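Local coordinates for protein putative antitoxin HigA3 (PDB 6LTZ) that probably binds DNA through a helix-turn-helix domain as the putative antitoxin of a type II toxin-antitoxin system whose cognate toxin would be HigB3, at residues 55-58 against 63-66; 68-73 against 84-89. All coordinates share one frame; numbering follows the deposited sequence.

Contact 1. Residues 55-58 against 63-66; sequences DVAA and SQAR
The methyl group of A57 meets the start of helix 64-72 at two points. A57 CB lies 3.8 Å from S63 O and also 3.8 Å from Q64 CG, and both approaches are van der Waals contacts. The A57 methyl points toward 63-66, and with a side chain this small the backbones come close: A57 CA and Q64 CA are 5.3 Å apart. Q64 adds an aliphatic flank. Its CG, anti to the carbonyl carbon and beside its own backbone N (chi1 -59°), is thereby set alongside the methyl; the extended chain past CG then carries the amide end of this exposed residue beyond it. The two helices are those of the predicted helix-turn-helix motif, here in a domain of the Cro/C1 type: 55-58 belongs to its first helix, 53-60, and 63-66 opens the second, 64-72, which in this family is the recognition helix. The short link between them brings the second helix in with its first turn against A57. That turn is fixed by S63 at the N-cap, whose OG accepts a nearly straight bond from R66 N (2.6 Å, 170° at the hydrogen). S63 CB points away from 55-58, and the residue meets A57 through its carbonyl oxygen. Further out, V56, on the same helix as A57, packs on Y86 and A89 of helix 80-89, R66 reaches T82 of that helix, and D55 OD2 accepts a hydrogen bond from R52 N just ahead of helix 53-60.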
ATOM      1  N   ASP A  55      -8.836  20.630  -2.905  1.00 23.44           N
ATOM      2  CA  ASP A  55      -7.475  20.992  -2.505  1.00 29.19           C
ATOM      3  C   ASP A  55      -6.528  19.823  -2.760  1.00 23.49           C
ATOM      4  O   ASP A  55      -5.468  19.993  -3.366  1.00 24.09           O
ATOM      5  CB  ASP A  55      -7.425  21.398  -1.031  1.00 20.65           C
ATOM      6  CG  ASP A  55      -8.268  22.624  -0.734  1.00 23.16           C
ATOM      7  OD1 ASP A  55      -8.346  23.526  -1.600  1.00 24.75           O
ATOM      8  OD2 ASP A  55      -8.860  22.679   0.364  1.00 22.22           O
ATOM      9  N   VAL A  56      -6.928  18.639  -2.304  1.00 26.02           N
ATOM     10  CA  VAL A  56      -6.135  17.424  -2.493  1.00 22.61           C
ATOM     11  C   VAL A  56      -5.988  17.067  -3.970  1.00 26.78           C
ATOM     12  O   VAL A  56      -4.901  16.693  -4.417  1.00 27.67           O
ATOM     13  CB  VAL A  56      -6.749  16.227  -1.742  1.00 29.32           C
ATOM     14  CG1 VAL A  56      -5.944  14.953  -2.011  1.00 29.98           C
ATOM     15  CG2 VAL A  56      -6.794  16.515  -0.251  1.00 29.74           C
ATOM     16  N   ALA A  57      -7.074  17.190  -4.730  1.00 25.39           N
ATOM     17  CA  ALA A  57      -7.028  16.893  -6.159  1.00 30.78           C
ATOM     18  C   ALA A  57      -6.005  17.778  -6.868  1.00 27.09           C
ATOM     19  O   ALA A  57      -5.257  17.310  -7.727  1.00 31.69           O
ATOM     20  CB  ALA A  57      -8.413  17.060  -6.792  1.00 28.92           C
ATOM     21  N   ALA A  58      -5.978  19.056  -6.503  1.00 24.47           N
ATOM     22  CA  ALA A  58      -5.035  19.994  -7.103  1.00 25.25           C
ATOM     23  C   ALA A  58      -3.599  19.631  -6.734  1.00 25.73           C
ATOM     24  O   ALA A  58      -2.701  19.692  -7.570  1.00 27.10           O
ATOM     25  CB  ALA A  58      -5.346  21.415  -6.675  1.00 22.43           C
ATOM     26  N   SER A  63      -8.087  14.385 -11.042  1.00 49.85           N
ATOM     27  CA  SER A  63      -9.489  14.783 -11.010  1.00 51.75           C
ATOM     28  C   SER A  63     -10.041  14.756  -9.592  1.00 38.47           C
ATOM     29  O   SER A  63      -9.580  13.983  -8.754  1.00 43.61           O
ATOM     30  CB  SER A  63     -10.322  13.860 -11.905  1.00 44.72           C
ATOM     31  OG  SER A  63     -10.806  12.743 -11.175  1.00 45.44           O
ATOM     32  N   GLN A  64     -11.038  15.591  -9.325  1.00 46.09           N
ATOM     33  CA  GLN A  64     -11.767  15.498  -8.068  1.00 45.73           C
ATOM     34  C   GLN A  64     -12.564  14.204  -8.023  1.00 36.30           C
ATOM     35  O   GLN A  64     -12.825  13.660  -6.950  1.00 40.82           O
ATOM     36  CB  GLN A  64     -12.688  16.693  -7.886  1.00 44.42           C
ATOM     37  CG  GLN A  64     -11.964  18.005  -7.905  1.00 38.17           C
ATOM     38  CD  GLN A  64     -12.854  19.148  -7.500  1.00 54.39           C
ATOM     39  OE1 GLN A  64     -13.688  19.014  -6.601  1.00 48.70           O
ATOM     40  NE2 GLN A  64     -12.685  20.289  -8.159  1.00 50.88           N
ATOM     41  N   ALA A  65     -12.945  13.716  -9.200  1.00 45.07           N
ATOM     42  CA  ALA A  65     -13.642  12.444  -9.309  1.00 47.92           C
ATOM     43  C   ALA A  65     -12.776  11.327  -8.743  1.00 47.85           C
ATOM     44  O   ALA A  65     -13.225  10.550  -7.897  1.00 49.24           O
ATOM     45  CB  ALA A  65     -14.010  12.160 -10.756  1.00 46.61           C
ATOM     46  N   ARG A  66     -11.528  11.266  -9.200  1.00 48.43           N
ATOM     47  CA  ARG A  66     -10.580  10.274  -8.710  1.00 46.86           C
ATOM     48  C   ARG A  66     -10.427  10.359  -7.193  1.00 40.45           C
ATOM     49  O   ARG A  66     -10.417   9.337  -6.510  1.00 44.85           O
ATOM     50  CB  ARG A  66      -9.220  10.446  -9.389  1.00 48.83           C
ATOM     51  CG  ARG A  66      -8.091   9.700  -8.697  1.00 62.59           C
ATOM     52  CD  ARG A  66      -7.797   8.376  -9.392  1.00 68.47           C
ATOM     53  NE  ARG A  66      -7.079   8.565 -10.650  1.00 80.00           N
ATOM     54  CZ  ARG A  66      -5.778   8.824 -10.744  1.00 84.85           C
ATOM     55  NH1 ARG A  66      -5.034   8.925  -9.649  1.00 71.28           N
ATOM     56  NH2 ARG A  66      -5.216   8.981 -11.936  1.00 83.50           N
TER

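Contact 2. Residues 68-73 against 84-89; sequences SKLESG and QAYVAA
Y86 reaches from helix 80-89 to L70 and E71 near the end of helix 64-72, the second helix of the predicted helix-turn-helix motif, in the buried interior of the Cro/C1-type domain. The helices stand well apart here, with L70 CA and Y86 CA 8.9 Å from each other, and the tyrosine bridges them because its ring is carried anti to the backbone N (chi1 177°), out toward L70 and E71. Its hydroxyl gives a short hydrogen bond to the carboxylate of E71, Y86 OH to E71 OE1 measuring 2.5 Å. OE1 is met on its anti side, 29° out of the carboxylate plane. The oxygen sits at the ring edge, near the ring plane, while the carboxylate is turned almost perpendicular to the ring (86°). E71 first leaves its helix alongside the facing segment, and its extended chain then brings the acid end in. R45 NE forms a salt bridge with the same OE1 and Q53 NE2 bonds OE2, so both carboxylate oxygens of the buried E71 have partners; the arginine probably helps to stabilise the negative charge. L70 supplies the apolar half, its side chain running past that of Y86 in the opposing direction, with L70 CD1 set obliquely to the ring at 3.9 Å from Y86 CD1.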
ATOM      1  N   SER A  68     -12.595  11.590  -5.139  1.00 43.97           N
ATOM      2  CA  SER A  68     -13.878  11.191  -4.585  1.00 40.88           C
ATOM      3  C   SER A  68     -13.970   9.670  -4.521  1.00 37.57           C
ATOM      4  O   SER A  68     -14.363   9.107  -3.500  1.00 40.52           O
ATOM      5  CB  SER A  68     -15.024  11.767  -5.415  1.00 46.85           C
ATOM      6  OG  SER A  68     -16.278  11.369  -4.892  1.00 60.88           O
ATOM      7  N   LYS A  69     -13.585   9.008  -5.607  1.00 46.56           N
ATOM      8  CA  LYS A  69     -13.602   7.549  -5.636  1.00 50.87           C
ATOM      9  C   LYS A  69     -12.611   6.962  -4.638  1.00 42.99           C
ATOM     10  O   LYS A  69     -12.853   5.901  -4.070  1.00 54.43           O
ATOM     11  CB  LYS A  69     -13.301   7.027  -7.040  1.00 56.14           C
ATOM     12  CG  LYS A  69     -14.207   7.583  -8.129  1.00 69.37           C
ATOM     13  CD  LYS A  69     -13.730   7.182  -9.521  1.00 77.79           C
ATOM     14  CE  LYS A  69     -12.264   6.757  -9.516  1.00 82.10           C
ATOM     15  NZ  LYS A  69     -11.603   6.962 -10.835  1.00 85.81           N
ATOM     16  N   LEU A  70     -11.501   7.660  -4.422  1.00 41.70           N
ATOM     17  CA  LEU A  70     -10.511   7.240  -3.436  1.00 39.39           C
ATOM     18  C   LEU A  70     -11.094   7.205  -2.031  1.00 52.62           C
ATOM     19  O   LEU A  70     -10.869   6.262  -1.271  1.00 47.97           O
ATOM     20  CB  LEU A  70      -9.301   8.180  -3.452  1.00 46.37           C
ATOM     21  CG  LEU A  70      -8.095   7.812  -4.309  1.00 44.05           C
ATOM     22  CD1 LEU A  70      -6.938   8.752  -4.003  1.00 38.49           C
ATOM     23  CD2 LEU A  70      -7.701   6.374  -4.052  1.00 41.48           C
ATOM     24  N   GLU A  71     -11.837   8.249  -1.685  1.00 42.21           N
ATOM     25  CA  GLU A  71     -12.324   8.406  -0.323  1.00 46.11           C
ATOM     26  C   GLU A  71     -13.622   7.650  -0.085  1.00 42.20           C
ATOM     27  O   GLU A  71     -13.984   7.374   1.057  1.00 58.38           O
ATOM     28  CB  GLU A  71     -12.515   9.888   0.003  1.00 49.43           C
ATOM     29  CG  GLU A  71     -11.221  10.679   0.000  1.00 37.98           C
ATOM     30  CD  GLU A  71     -11.402  12.099   0.498  1.00 48.86           C
ATOM     31  OE1 GLU A  71     -10.378  12.774   0.754  1.00 37.48           O
ATOM     32  OE2 GLU A  71     -12.565  12.538   0.632  1.00 45.63           O
ATOM     33  N   SER A  72     -14.319   7.314  -1.163  1.00 43.95           N
ATOM     34  CA  SER A  72     -15.608   6.643  -1.042  1.00 64.32           C
ATOM     35  C   SER A  72     -15.493   5.163  -1.374  1.00 63.13           C
ATOM     36  O   SER A  72     -15.887   4.304  -0.584  1.00 68.68           O
ATOM     37  CB  SER A  72     -16.648   7.300  -1.954  1.00 51.52           C
ATOM     38  OG  SER A  72     -16.361   7.050  -3.320  1.00 57.72           O
ATOM     39  N   GLY A  73     -14.942   4.876  -2.548  1.00 50.92           N
ATOM     40  CA  GLY A  73     -14.897   3.523  -3.060  1.00 66.27           C
ATOM     41  C   GLY A  73     -13.967   2.589  -2.316  1.00 57.62           C
ATOM     42  O   GLY A  73     -13.313   2.965  -1.345  1.00 63.17           O
ATOM     43  N   GLN A  84       0.189   6.747  -2.035  1.00 23.16           N
ATOM     44  CA  GLN A  84       1.363   7.508  -1.599  1.00 24.69           C
ATOM     45  C   GLN A  84       1.156   8.998  -1.865  1.00 21.67           C
ATOM     46  O   GLN A  84       1.448   9.839  -1.016  1.00 22.68           O
ATOM     47  CB  GLN A  84       2.628   7.010  -2.306  1.00 21.99           C
ATOM     48  CG  GLN A  84       3.955   7.492  -1.687  1.00 24.57           C
ATOM     49  CD  GLN A  84       4.364   8.887  -2.138  1.00 32.11           C
ATOM     50  OE1 GLN A  84       3.973   9.347  -3.211  1.00 30.16           O
ATOM     51  NE2 GLN A  84       5.164   9.566  -1.317  1.00 34.03           N
ATOM     52  N   ALA A  85       0.629   9.305  -3.047  1.00 20.61           N
ATOM     53  CA  ALA A  85       0.439  10.682  -3.493  1.00 20.70           C
ATOM     54  C   ALA A  85      -0.651  11.389  -2.701  1.00 26.58           C
ATOM     55  O   ALA A  85      -0.558  12.588  -2.420  1.00 23.06           O
ATOM     56  CB  ALA A  85       0.106  10.706  -4.976  1.00 22.43           C
ATOM     57  N   TYR A  86      -1.689  10.639  -2.357  1.00 22.47           N
ATOM     58  CA  TYR A  86      -2.789  11.162  -1.567  1.00 21.34           C
ATOM     59  C   TYR A  86      -2.303  11.540  -0.169  1.00 28.79           C
ATOM     60  O   TYR A  86      -2.532  12.654   0.293  1.00 20.59           O
ATOM     61  CB  TYR A  86      -3.920  10.132  -1.496  1.00 22.62           C
ATOM     62  CG  TYR A  86      -5.093  10.551  -0.645  1.00 22.50           C
ATOM     63  CD1 TYR A  86      -6.146  11.277  -1.187  1.00 23.14           C
ATOM     64  CD2 TYR A  86      -5.146  10.224   0.699  1.00 24.05           C
ATOM     65  CE1 TYR A  86      -7.222  11.662  -0.405  1.00 26.16           C
ATOM     66  CE2 TYR A  86      -6.212  10.604   1.486  1.00 31.74           C
ATOM     67  CZ  TYR A  86      -7.247  11.323   0.927  1.00 27.00           C
ATOM     68  OH  TYR A  86      -8.309  11.694   1.713  1.00 32.68           O
ATOM     69  N   VAL A  87      -1.623  10.612   0.501  1.00 21.14           N
ATOM     70  CA  VAL A  87      -1.095  10.883   1.833  1.00 20.01           C
ATOM     71  C   VAL A  87      -0.075  12.024   1.787  1.00 21.31           C
ATOM     72  O   VAL A  87      -0.048  12.875   2.674  1.00 23.83           O
ATOM     73  CB  VAL A  87      -0.461   9.612   2.458  1.00 21.47           C
ATOM     74  CG1 VAL A  87       0.241   9.940   3.771  1.00 20.43           C
ATOM     75  CG2 VAL A  87      -1.533   8.546   2.680  1.00 21.02           C
ATOM     76  N   ALA A  88       0.745  12.057   0.741  1.00 19.35           N
ATOM     77  CA  ALA A  88       1.729  13.127   0.591  1.00 20.18           C
ATOM     78  C   ALA A  88       1.057  14.493   0.443  1.00 20.86           C
ATOM     79  O   ALA A  88       1.548  15.500   0.957  1.00 19.84           O
ATOM     80  CB  ALA A  88       2.632  12.857  -0.596  1.00 21.00           C
ATOM     81  N   ALA A  89      -0.071  14.528  -0.255  1.00 21.54           N
ATOM     82  CA  ALA A  89      -0.788  15.783  -0.458  1.00 22.97           C
ATOM     83  C   ALA A  89      -1.376  16.292   0.857  1.00 23.22           C
ATOM     84  O   ALA A  89      -1.540  17.496   1.051  1.00 21.72           O
ATOM     85  CB  ALA A  89      -1.886  15.604  -1.517  1.00 20.70           C
TER

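Overall arrangement
Contact 1 lies toward the periphery of the domain and is only partly buried, whereas contact 2 is buried near the centre of the chain; their centres are about 9 Å apart. Helix 64-72 serves both, packing its first turn on helix 53-60 in contact 1 and sending its last turns toward helix 80-89 in contact 2. The chemistry changes accordingly: close backbones, with a methyl against a carbonyl oxygen and a methylene, in the first, a long aromatic reach with a charged acceptor in the second. V56, one residue before A57 on helix 53-60, links that helix to contact 2, its CG1 lying 3.8 Å from Y86 CD1.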